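Local coordinates for protein glutathione-specific gamma-glutamylcyclotransferase (PDB 5HWK) that cleaves glutathione into 5-oxo-L-proline and the dipeptide Cys-Gly, acting on glutathione but not on other gamma-glutamyl peptides, at residues 7-15 with 156-164; 34-43 with 54-65. One frame throughout, in Å; residues are numbered along the deposited sequence.

Contact 1 of 2, residues 7-15 with 156-164. With BEZ (benzoic acid), chain C.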
loop_
_atom_site.group_PDB
_atom_site.type_symbol
_atom_site.label_atom_id
_atom_site.label_comp_id
_atom_site.label_asym_id
_atom_site.label_seq_id
_atom_site.Cartn_x
_atom_site.Cartn_y
_atom_site.Cartn_z
ATOM N N GLY A 7 6.460 21.287 1.624
ATOM C CA GLY A 7 6.884 19.925 1.897
ATOM C C GLY A 7 6.156 18.938 1.010
ATOM O O GLY A 7 5.550 19.302 0.001
ATOM N N ILE A 8 6.203 17.679 1.393
ATOM C CA ILE A 8 5.494 16.688 0.610
ATOM C C ILE A 8 4.778 15.741 1.545
ATOM O O ILE A 8 5.193 15.500 2.687
ATOM C CB ILE A 8 6.341 15.918 -0.431
ATOM C CG1 ILE A 8 7.183 14.875 0.270
ATOM C CG2 ILE A 8 7.205 16.858 -1.250
ATOM C CD1 ILE A 8 8.310 15.450 0.959
ATOM N N TRP A 9 3.676 15.232 1.047
ATOM C CA TRP A 9 2.925 14.180 1.703
ATOM C C TRP A 9 3.293 12.892 1.004
ATOM O O TRP A 9 3.307 12.839 -0.212
ATOM C CB TRP A 9 1.430 14.432 1.541
ATOM C CG TRP A 9 1.002 15.639 2.406
ATOM C CD1 TRP A 9 0.905 16.957 2.018
ATOM C CD2 TRP A 9 0.628 15.612 3.799
ATOM N NE1 TRP A 9 0.497 17.715 3.073
ATOM C CE2 TRP A 9 0.304 16.927 4.173
ATOM C CE3 TRP A 9 0.524 14.595 4.749
ATOM C CZ2 TRP A 9 -0.096 17.250 5.455
ATOM C CZ3 TRP A 9 0.108 14.917 6.018
ATOM C CH2 TRP A 9 -0.205 16.238 6.357
ATOM N N VAL A 10 3.626 11.885 1.801
ATOM C CA VAL A 10 4.050 10.585 1.278
ATOM C C VAL A 10 3.072 9.537 1.782
ATOM O O VAL A 10 2.886 9.405 2.991
ATOM C CB VAL A 10 5.468 10.251 1.774
ATOM C CG1 VAL A 10 5.908 8.833 1.300
ATOM C CG2 VAL A 10 6.457 11.288 1.318
ATOM N N LEU A 11 2.516 8.729 0.869
ATOM C CA LEU A 11 1.639 7.639 1.264
ATOM C C LEU A 11 2.476 6.464 1.723
ATOM O O LEU A 11 3.520 6.175 1.139
ATOM C CB LEU A 11 0.859 7.149 0.048
ATOM C CG LEU A 11 -0.210 8.040 -0.547
ATOM C CD1 LEU A 11 -0.863 7.304 -1.738
ATOM C CD2 LEU A 11 -1.182 8.361 0.537
ATOM N N GLY A 12 2.036 5.836 2.804
ATOM C CA GLY A 12 2.598 4.542 3.174
ATOM C C GLY A 12 1.529 3.469 3.171
ATOM O O GLY A 12 0.473 3.636 3.791
ATOM N N TYR A 13 1.788 2.346 2.479
ATOM C CA TYR A 13 0.839 1.243 2.408
ATOM C C TYR A 13 1.499 -0.078 2.771
ATOM O O TYR A 13 0.813 -1.101 2.837
ATOM C CB TYR A 13 0.158 1.147 1.023
ATOM C CG TYR A 13 1.140 0.901 -0.062
ATOM C CD1 TYR A 13 1.483 -0.390 -0.421
ATOM C CD2 TYR A 13 1.711 1.941 -0.759
ATOM C CE1 TYR A 13 2.386 -0.636 -1.382
ATOM C CE2 TYR A 13 2.610 1.697 -1.780
ATOM C CZ TYR A 13 2.945 0.388 -2.100
ATOM O OH TYR A 13 3.837 0.140 -3.114
ATOM N N GLY A 14 2.810 -0.085 2.988
ATOM C CA GLY A 14 3.571 -1.293 3.312
ATOM C C GLY A 14 4.459 -0.986 4.489
ATOM O O GLY A 14 3.945 -0.531 5.523
ATOM N N SER A 15 5.767 -1.231 4.366
ATOM C CA SER A 15 6.649 -1.060 5.506
ATOM C C SER A 15 6.763 0.369 5.970
ATOM O O SER A 15 7.193 0.564 7.095
ATOM C CB SER A 15 8.051 -1.633 5.253
ATOM O OG SER A 15 8.710 -0.954 4.205
ATOM N N LEU A 156 -5.612 15.185 -1.966
ATOM C CA LEU A 156 -4.288 15.565 -1.485
ATOM C C LEU A 156 -3.260 15.145 -2.532
ATOM O O LEU A 156 -3.267 13.974 -2.966
ATOM C CB LEU A 156 -4.012 14.882 -0.130
ATOM C CG LEU A 156 -2.777 15.340 0.634
ATOM C CD1 LEU A 156 -2.933 16.820 1.065
ATOM C CD2 LEU A 156 -2.515 14.452 1.862
ATOM N N LEU A 157 -2.355 16.058 -2.922
ATOM C CA LEU A 157 -1.196 15.705 -3.753
ATOM C C LEU A 157 -0.171 14.950 -2.890
ATOM O O LEU A 157 0.291 15.468 -1.859
ATOM C CB LEU A 157 -0.568 16.936 -4.415
ATOM C CG LEU A 157 0.718 16.646 -5.198
ATOM C CD1 LEU A 157 0.452 15.709 -6.385
ATOM C CD2 LEU A 157 1.415 17.914 -5.670
ATOM N N THR A 158 0.156 13.715 -3.294
ATOM C CA THR A 158 1.016 12.836 -2.502
ATOM C C THR A 158 2.033 12.147 -3.397
ATOM O O THR A 158 1.810 11.943 -4.584
ATOM C CB THR A 158 0.214 11.722 -1.779
ATOM O OG1 THR A 158 -0.352 10.806 -2.739
ATOM C CG2 THR A 158 -0.876 12.263 -0.916
ATOM N N SER A 159 3.152 11.770 -2.800
ATOM C CA SER A 159 4.130 10.903 -3.430
ATOM C C SER A 159 3.944 9.497 -2.897
ATOM O O SER A 159 3.546 9.313 -1.751
ATOM C CB SER A 159 5.550 11.376 -3.109
ATOM O OG SER A 159 5.809 12.615 -3.770
ATOM N N VAL A 160 4.169 8.517 -3.760
ATOM C CA VAL A 160 4.010 7.116 -3.358
ATOM C C VAL A 160 4.980 6.293 -4.183
ATOM O O VAL A 160 5.199 6.562 -5.355
ATOM C CB VAL A 160 2.527 6.711 -3.589
ATOM C CG1 VAL A 160 2.127 6.840 -5.074
ATOM C CG2 VAL A 160 2.228 5.276 -3.066
ATOM N N TYR A 161 5.533 5.227 -3.580
ATOM C CA TYR A 161 6.365 4.260 -4.312
ATOM C C TYR A 161 5.524 3.059 -4.681
ATOM O O TYR A 161 4.909 2.452 -3.806
ATOM C CB TYR A 161 7.530 3.802 -3.425
ATOM C CG TYR A 161 8.715 4.725 -3.401
ATOM C CD1 TYR A 161 9.610 4.778 -4.479
ATOM C CD2 TYR A 161 8.905 5.616 -2.344
ATOM C CE1 TYR A 161 10.735 5.610 -4.447
ATOM C CE2 TYR A 161 10.017 6.453 -2.306
ATOM C CZ TYR A 161 10.899 6.483 -3.393
ATOM O OH TYR A 161 12.032 7.256 -3.381
ATOM N N ILE A 162 5.542 2.696 -5.963
ATOM C CA ILE A 162 4.686 1.661 -6.521
ATOM C C ILE A 162 5.526 0.727 -7.360
ATOM O O ILE A 162 6.389 1.181 -8.111
ATOM C CB ILE A 162 3.598 2.281 -7.441
ATOM C CG1 ILE A 162 2.658 3.121 -6.570
ATOM C CG2 ILE A 162 2.846 1.169 -8.216
ATOM C CD1 ILE A 162 1.521 3.772 -7.315
ATOM N N GLY A 163 5.265 -0.586 -7.255
ATOM C CA GLY A 163 5.749 -1.535 -8.270
ATOM C C GLY A 163 4.701 -1.614 -9.342
ATOM O O GLY A 163 3.654 -2.203 -9.111
ATOM N N THR A 164 4.910 -0.946 -10.476
ATOM C CA THR A 164 3.849 -0.919 -11.472
ATOM C C THR A 164 3.763 -2.275 -12.192
ATOM O O THR A 164 4.674 -3.138 -12.107
ATOM C CB THR A 164 4.115 0.140 -12.534
ATOM O OG1 THR A 164 5.256 -0.279 -13.273
ATOM C CG2 THR A 164 4.352 1.537 -11.932
HETATM C C BEZ C . 5.154 1.791 1.447
HETATM O O1 BEZ C . 5.012 1.527 2.610
HETATM O O2 BEZ C . 4.289 2.508 0.933
HETATM C C1 BEZ C . 6.272 1.205 0.645
HETATM C C2 BEZ C . 6.226 1.355 -0.727
HETATM C C3 BEZ C . 7.213 0.766 -1.526
HETATM C C4 BEZ C . 8.285 0.109 -0.947
HETATM C C5 BEZ C . 8.338 0.008 0.434
HETATM C C6 BEZ C . 7.345 0.535 1.254
HETATM O O HOH W 1 2.833 16.102 -1.669
HETATM O O HOH W 2 4.944 4.743 -0.751
#
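The hydroxyl of Tyr13 donates a short hydrogen bond to the carbonyl O of Tyr161, OH to O 2.6 Å, arriving in the carbonyl plane. That oxygen lies at the edge of the phenol ring, while BEZ O2 sits over one face. Tyr13 reaches across because its CG stands between backbone N and carbonyl carbon (chi1 61°). Its N gives BEZ O2 a nearly straight bond of 2.9 Å, and Gly14 N holds BEZ O1. A water adds to the grip, donating to BEZ O2 and Leu11 O while accepting from Tyr161 N. The benzoate thus sits against the glycine-containing loop, within residues 10-15 that probably bind substrate, as in relatives. A phenylalanine in place of Tyr13 would probably leave Tyr161 O without this donor and the ring freer to turn beside the ligand. Further back, Val10 and Ser159 form a single beta bridge: Ser159 N bonds to Trp9 O and Ser159 O takes Leu11 N at 2.9 Å. Leu156 lays CD2 over the five-membered ring of Trp9, 4.0 Å from the centroid, a CH-pi contact. The strands diverge at 49°, joining opposite reaches of one six-stranded sheet that curls round: 8-12 otherwise pairs with 91-99, and 154-163 with 119-129.

Contact 2 of 2, residues 34-43 with 54-65; sequences GFARRFWQSS and GRVATLIPYEDI. With PO4 (phosphate ion), chain D.
With CG anti to the carbonyl carbon (chi1 -67°), Phe35 swings its ring beside Pro61, CE2 to CB 3.6 Å, and Leu59 CB packs against the same ring. Ile60 goes to the other face of the sheet, where its chi2 of 149°, off the staggered values, carries CD1 to within 3.5 Å of Trp40 CE3; the side chain of Arg38 crosses that of Ile60 at about a right angle, its CG against the same methyl. Between these layers the antiparallel ladder is regular: Ala36 and Ile60 exchange two backbone bonds, as do Arg38 and Thr58. Phe39 then breaks the register as the centre of an inverse gamma turn, and the resulting beta bulge shifts the pairing by one residue. Its ring lies across the Val56-Ala57 peptide, with Ala57 N above the ring centre. Phe39 O is buried here without a hydrogen-bond partner; Arg55 CD lies 3.5 Å from it. Beyond the bulge, Val56 N bonds firmly to Gln41 O, whereas the return bond from Gln41 N is weak. Gly54 O is gripped from opposite faces of its plane by Ser43 N (3.1 Å) and Arg55 NH1 (3.2 Å). Ser43 OG donates to phosphate O3 at 2.6 Å; the ion probably comes from the crystallisation liquor. Arg55 also forms a salt bridge with Glu174. Strand 54-61 is the middle of a three-stranded antiparallel sheet, between 35-40 and 42-43, with helices 176-185 and 193-205 packed around Phe39 and helix 69-78 against Trp40 and Ile65.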
loop_
_atom_site.group_PDB
_atom_site.type_symbol
_atom_site.label_atom_id
_atom_site.label_comp_id
_atom_site.label_asym_id
_atom_site.label_seq_id
_atom_site.Cartn_x
_atom_site.Cartn_y
_atom_site.Cartn_z
ATOM N N GLY A 34 -8.868 4.649 -4.556
ATOM C CA GLY A 34 -8.383 4.613 -5.912
ATOM C C GLY A 34 -7.329 3.557 -6.203
ATOM O O GLY A 34 -6.870 3.475 -7.353
ATOM N N PHE A 35 -6.912 2.756 -5.208
ATOM C CA PHE A 35 -5.854 1.759 -5.361
ATOM C C PHE A 35 -6.264 0.518 -4.594
ATOM O O PHE A 35 -6.945 0.604 -3.564
ATOM C CB PHE A 35 -4.543 2.285 -4.761
ATOM C CG PHE A 35 -3.951 3.471 -5.499
ATOM C CD1 PHE A 35 -4.317 4.788 -5.189
ATOM C CD2 PHE A 35 -3.025 3.265 -6.523
ATOM C CE1 PHE A 35 -3.770 5.848 -5.888
ATOM C CE2 PHE A 35 -2.483 4.346 -7.229
ATOM C CZ PHE A 35 -2.845 5.622 -6.907
ATOM N N ALA A 36 -5.829 -0.639 -5.080
ATOM C CA ALA A 36 -5.892 -1.872 -4.312
ATOM C C ALA A 36 -4.468 -2.277 -3.942
ATOM O O ALA A 36 -3.557 -2.181 -4.766
ATOM C CB ALA A 36 -6.451 -3.003 -5.184
ATOM N N ARG A 37 -4.280 -2.811 -2.740
ATOM C CA ARG A 37 -2.957 -3.284 -2.312
ATOM C C ARG A 37 -2.902 -4.810 -2.458
ATOM O O ARG A 37 -3.827 -5.501 -2.022
ATOM C CB ARG A 37 -2.690 -2.914 -0.857
ATOM C CG ARG A 37 -1.421 -3.531 -0.268
ATOM C CD ARG A 37 -1.129 -3.071 1.145
ATOM N NE ARG A 37 -2.299 -3.253 1.970
ATOM C CZ ARG A 37 -2.710 -2.359 2.862
ATOM N NH1 ARG A 37 -1.929 -1.318 3.193
ATOM N NH2 ARG A 37 -3.884 -2.510 3.464
ATOM N N ARG A 38 -1.863 -5.313 -3.127
ATOM C CA ARG A 38 -1.733 -6.751 -3.336
ATOM C C ARG A 38 -0.279 -7.126 -3.115
ATOM O O ARG A 38 0.636 -6.349 -3.391
ATOM C CB ARG A 38 -2.133 -7.144 -4.787
ATOM C CG ARG A 38 -3.636 -7.044 -5.101
ATOM C CD ARG A 38 -4.410 -8.060 -4.296
ATOM N NE ARG A 38 -5.846 -8.102 -4.558
ATOM C CZ ARG A 38 -6.759 -7.380 -3.913
ATOM N NH1 ARG A 38 -6.389 -6.466 -3.009
ATOM N NH2 ARG A 38 -8.049 -7.554 -4.201
ATOM N N PHE A 39 -0.055 -8.378 -2.687
ATOM C CA PHE A 39 1.317 -8.862 -2.489
ATOM C C PHE A 39 1.830 -9.478 -3.798
ATOM O O PHE A 39 2.128 -10.673 -3.919
ATOM C CB PHE A 39 1.391 -9.846 -1.327
ATOM C CG PHE A 39 1.555 -9.206 0.038
ATOM C CD1 PHE A 39 0.756 -8.155 0.442
ATOM C CD2 PHE A 39 2.496 -9.717 0.932
ATOM C CE1 PHE A 39 0.898 -7.599 1.708
ATOM C CE2 PHE A 39 2.627 -9.210 2.185
ATOM C CZ PHE A 39 1.852 -8.138 2.579
ATOM N N TRP A 40 1.858 -8.619 -4.825
ATOM C CA TRP A 40 2.173 -8.959 -6.207
ATOM C C TRP A 40 3.508 -8.407 -6.666
ATOM O O TRP A 40 3.746 -8.306 -7.884
ATOM C CB TRP A 40 1.044 -8.538 -7.130
ATOM C CG TRP A 40 -0.212 -9.310 -6.928
ATOM C CD1 TRP A 40 -0.401 -10.410 -6.113
ATOM C CD2 TRP A 40 -1.441 -9.100 -7.616
ATOM N NE1 TRP A 40 -1.701 -10.850 -6.229
ATOM C CE2 TRP A 40 -2.360 -10.065 -7.147
ATOM C CE3 TRP A 40 -1.873 -8.154 -8.549
ATOM C CZ2 TRP A 40 -3.684 -10.110 -7.586
ATOM C CZ3 TRP A 40 -3.197 -8.207 -8.989
ATOM C CH2 TRP A 40 -4.075 -9.180 -8.509
ATOM N N GLN A 41 4.394 -8.065 -5.728
ATOM C CA GLN A 41 5.740 -7.622 -6.021
ATOM C C GLN A 41 6.708 -8.636 -5.412
ATOM O O GLN A 41 6.534 -9.063 -4.271
ATOM C CB GLN A 41 5.953 -6.222 -5.460
ATOM C CG GLN A 41 7.308 -5.636 -5.749
ATOM C CD GLN A 41 7.361 -5.000 -7.137
ATOM O OE1 GLN A 41 6.451 -5.176 -7.959
ATOM N NE2 GLN A 41 8.407 -4.227 -7.390
ATOM N N SER A 42 7.660 -9.127 -6.191
ATOM C CA SER A 42 8.615 -10.054 -5.584
ATOM C C SER A 42 9.730 -9.308 -4.844
ATOM O O SER A 42 10.025 -8.153 -5.148
ATOM C CB SER A 42 9.219 -10.928 -6.655
ATOM O OG SER A 42 9.919 -10.098 -7.503
ATOM N N SER A 43 10.276 -9.949 -3.794
ATOM C CA SER A 43 11.397 -9.412 -3.047
ATOM C C SER A 43 12.553 -10.402 -3.163
ATOM O O SER A 43 12.406 -11.598 -2.835
ATOM C CB SER A 43 11.025 -9.231 -1.591
ATOM O OG SER A 43 12.189 -8.917 -0.855
ATOM N N GLY A 54 10.563 -13.664 -2.456
ATOM C CA GLY A 54 9.385 -13.542 -1.624
ATOM C C GLY A 54 8.307 -12.674 -2.281
ATOM O O GLY A 54 8.373 -12.342 -3.468
ATOM N N ARG A 55 7.338 -12.254 -1.477
ATOM C CA ARG A 55 6.212 -11.449 -1.923
ATOM C C ARG A 55 6.021 -10.283 -0.979
ATOM O O ARG A 55 5.837 -10.472 0.231
ATOM C CB ARG A 55 4.900 -12.216 -1.997
ATOM C CG ARG A 55 4.916 -13.375 -2.905
ATOM C CD ARG A 55 4.798 -12.861 -4.333
ATOM N NE ARG A 55 4.654 -13.939 -5.324
ATOM C CZ ARG A 55 5.690 -14.498 -5.914
ATOM N NH1 ARG A 55 6.928 -14.155 -5.623
ATOM N NH2 ARG A 55 5.477 -15.432 -6.825
ATOM N N VAL A 56 5.970 -9.059 -1.532
ATOM C CA VAL A 56 5.789 -7.851 -0.734
ATOM C C VAL A 56 4.725 -6.996 -1.418
ATOM O O VAL A 56 4.214 -7.338 -2.481
ATOM C CB VAL A 56 7.133 -7.116 -0.534
ATOM C CG1 VAL A 56 8.054 -7.935 0.369
ATOM C CG2 VAL A 56 7.794 -6.785 -1.846
ATOM N N ALA A 57 4.333 -5.914 -0.744
ATOM C CA ALA A 57 3.143 -5.176 -1.167
ATOM C C ALA A 57 3.416 -4.188 -2.300
ATOM O O ALA A 57 4.451 -3.507 -2.328
ATOM C CB ALA A 57 2.595 -4.396 0.018
ATOM N N THR A 58 2.450 -4.073 -3.195
ATOM C CA THR A 58 2.410 -2.959 -4.154
ATOM C C THR A 58 0.982 -2.467 -4.219
ATOM O O THR A 58 0.078 -3.092 -3.714
ATOM C CB THR A 58 3.011 -3.407 -5.510
ATOM O OG1 THR A 58 3.080 -2.268 -6.362
ATOM C CG2 THR A 58 2.167 -4.450 -6.189
ATOM N N LEU A 59 0.778 -1.293 -4.828
ATOM C CA LEU A 59 -0.559 -0.746 -5.012
ATOM C C LEU A 59 -0.852 -0.769 -6.497
ATOM O O LEU A 59 0.020 -0.462 -7.314
ATOM C CB LEU A 59 -0.582 0.726 -4.637
ATOM C CG LEU A 59 -0.643 1.103 -3.207
ATOM C CD1 LEU A 59 -0.808 2.666 -3.152
ATOM C CD2 LEU A 59 -1.779 0.398 -2.504
ATOM N N ILE A 60 -2.079 -1.103 -6.854
ATOM C CA ILE A 60 -2.479 -1.118 -8.247
ATOM C C ILE A 60 -3.584 -0.088 -8.418
ATOM O O ILE A 60 -4.595 -0.126 -7.701
ATOM C CB ILE A 60 -2.949 -2.513 -8.659
ATOM C CG1 ILE A 60 -1.870 -3.499 -8.237
ATOM C CG2 ILE A 60 -3.202 -2.525 -10.138
ATOM C CD1 ILE A 60 -2.438 -4.751 -7.904
ATOM N N PRO A 61 -3.426 0.872 -9.318
ATOM C CA PRO A 61 -4.462 1.890 -9.474
ATOM C C PRO A 61 -5.669 1.347 -10.202
ATOM O O PRO A 61 -5.579 0.429 -11.023
ATOM C CB PRO A 61 -3.790 2.975 -10.315
ATOM C CG PRO A 61 -2.759 2.256 -11.064
ATOM C CD PRO A 61 -2.243 1.161 -10.148
ATOM N N TYR A 62 -6.796 2.008 -9.928
ATOM C CA TYR A 62 -8.070 1.669 -10.560
ATOM C C TYR A 62 -7.934 1.545 -12.080
ATOM O O TYR A 62 -8.447 0.600 -12.685
ATOM C CB TYR A 62 -9.113 2.748 -10.225
ATOM C CG TYR A 62 -10.441 2.570 -10.914
ATOM C CD1 TYR A 62 -11.405 1.698 -10.415
ATOM C CD2 TYR A 62 -10.731 3.277 -12.062
ATOM C CE1 TYR A 62 -12.609 1.518 -11.042
ATOM C CE2 TYR A 62 -11.939 3.111 -12.709
ATOM C CZ TYR A 62 -12.885 2.244 -12.197
ATOM O OH TYR A 62 -14.098 2.123 -12.850
ATOM N N GLU A 63 -7.253 2.504 -12.717
ATOM C CA GLU A 63 -7.187 2.503 -14.176
ATOM C C GLU A 63 -6.451 1.279 -14.715
ATOM O O GLU A 63 -6.736 0.824 -15.831
ATOM C CB GLU A 63 -6.556 3.797 -14.684
ATOM N N ASP A 64 -5.553 0.691 -13.925
ATOM C CA ASP A 64 -4.936 -0.557 -14.353
ATOM C C ASP A 64 -5.827 -1.752 -14.061
ATOM O O ASP A 64 -5.831 -2.726 -14.827
ATOM C CB ASP A 64 -3.602 -0.750 -13.639
ATOM C CG ASP A 64 -2.511 0.092 -14.236
ATOM O OD1 ASP A 64 -2.740 0.650 -15.322
ATOM O OD2 ASP A 64 -1.431 0.214 -13.630
ATOM N N ILE A 65 -6.565 -1.703 -12.956
ATOM C CA ILE A 65 -7.436 -2.813 -12.579
ATOM C C ILE A 65 -8.501 -3.048 -13.635
ATOM O O ILE A 65 -8.751 -4.182 -14.055
ATOM C CB ILE A 65 -8.055 -2.555 -11.199
ATOM C CG1 ILE A 65 -6.983 -2.609 -10.099
ATOM C CG2 ILE A 65 -9.164 -3.545 -10.926
ATOM C CD1 ILE A 65 -7.418 -2.035 -8.833
HETATM P P PO4 D . 13.510 -6.328 -2.877
HETATM O O1 PO4 D . 13.692 -7.182 -4.127
HETATM O O2 PO4 D . 14.183 -4.984 -3.049
HETATM O O3 PO4 D . 13.945 -7.104 -1.625
HETATM O O4 PO4 D . 11.970 -6.081 -2.712
#

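Contact 2 is nested within the chain loop closed by contact 1, their centres about 13 Å apart, yet the two meet directly. Arg37 NH1 probably hydrogen-bonds to Tyr13 O at 2.8 Å, tying the ligand loop to the three-stranded sheet; NH2 of the same arginine is salt-bridged to Asp218. A second probable bond joins Thr58 OG1 to Gly163 O, also 2.8 Å. Leu59 CG packs on Tyr13 CD2 at 3.5 Å, so strand 54-61 backs the tyrosine beside the benzoate. Glu115, the likely proton acceptor by similarity, is close to both contacts: OE1 hydrogen-bonds to Ser15 OG, and its side chain is about 4 Å from that of Val56.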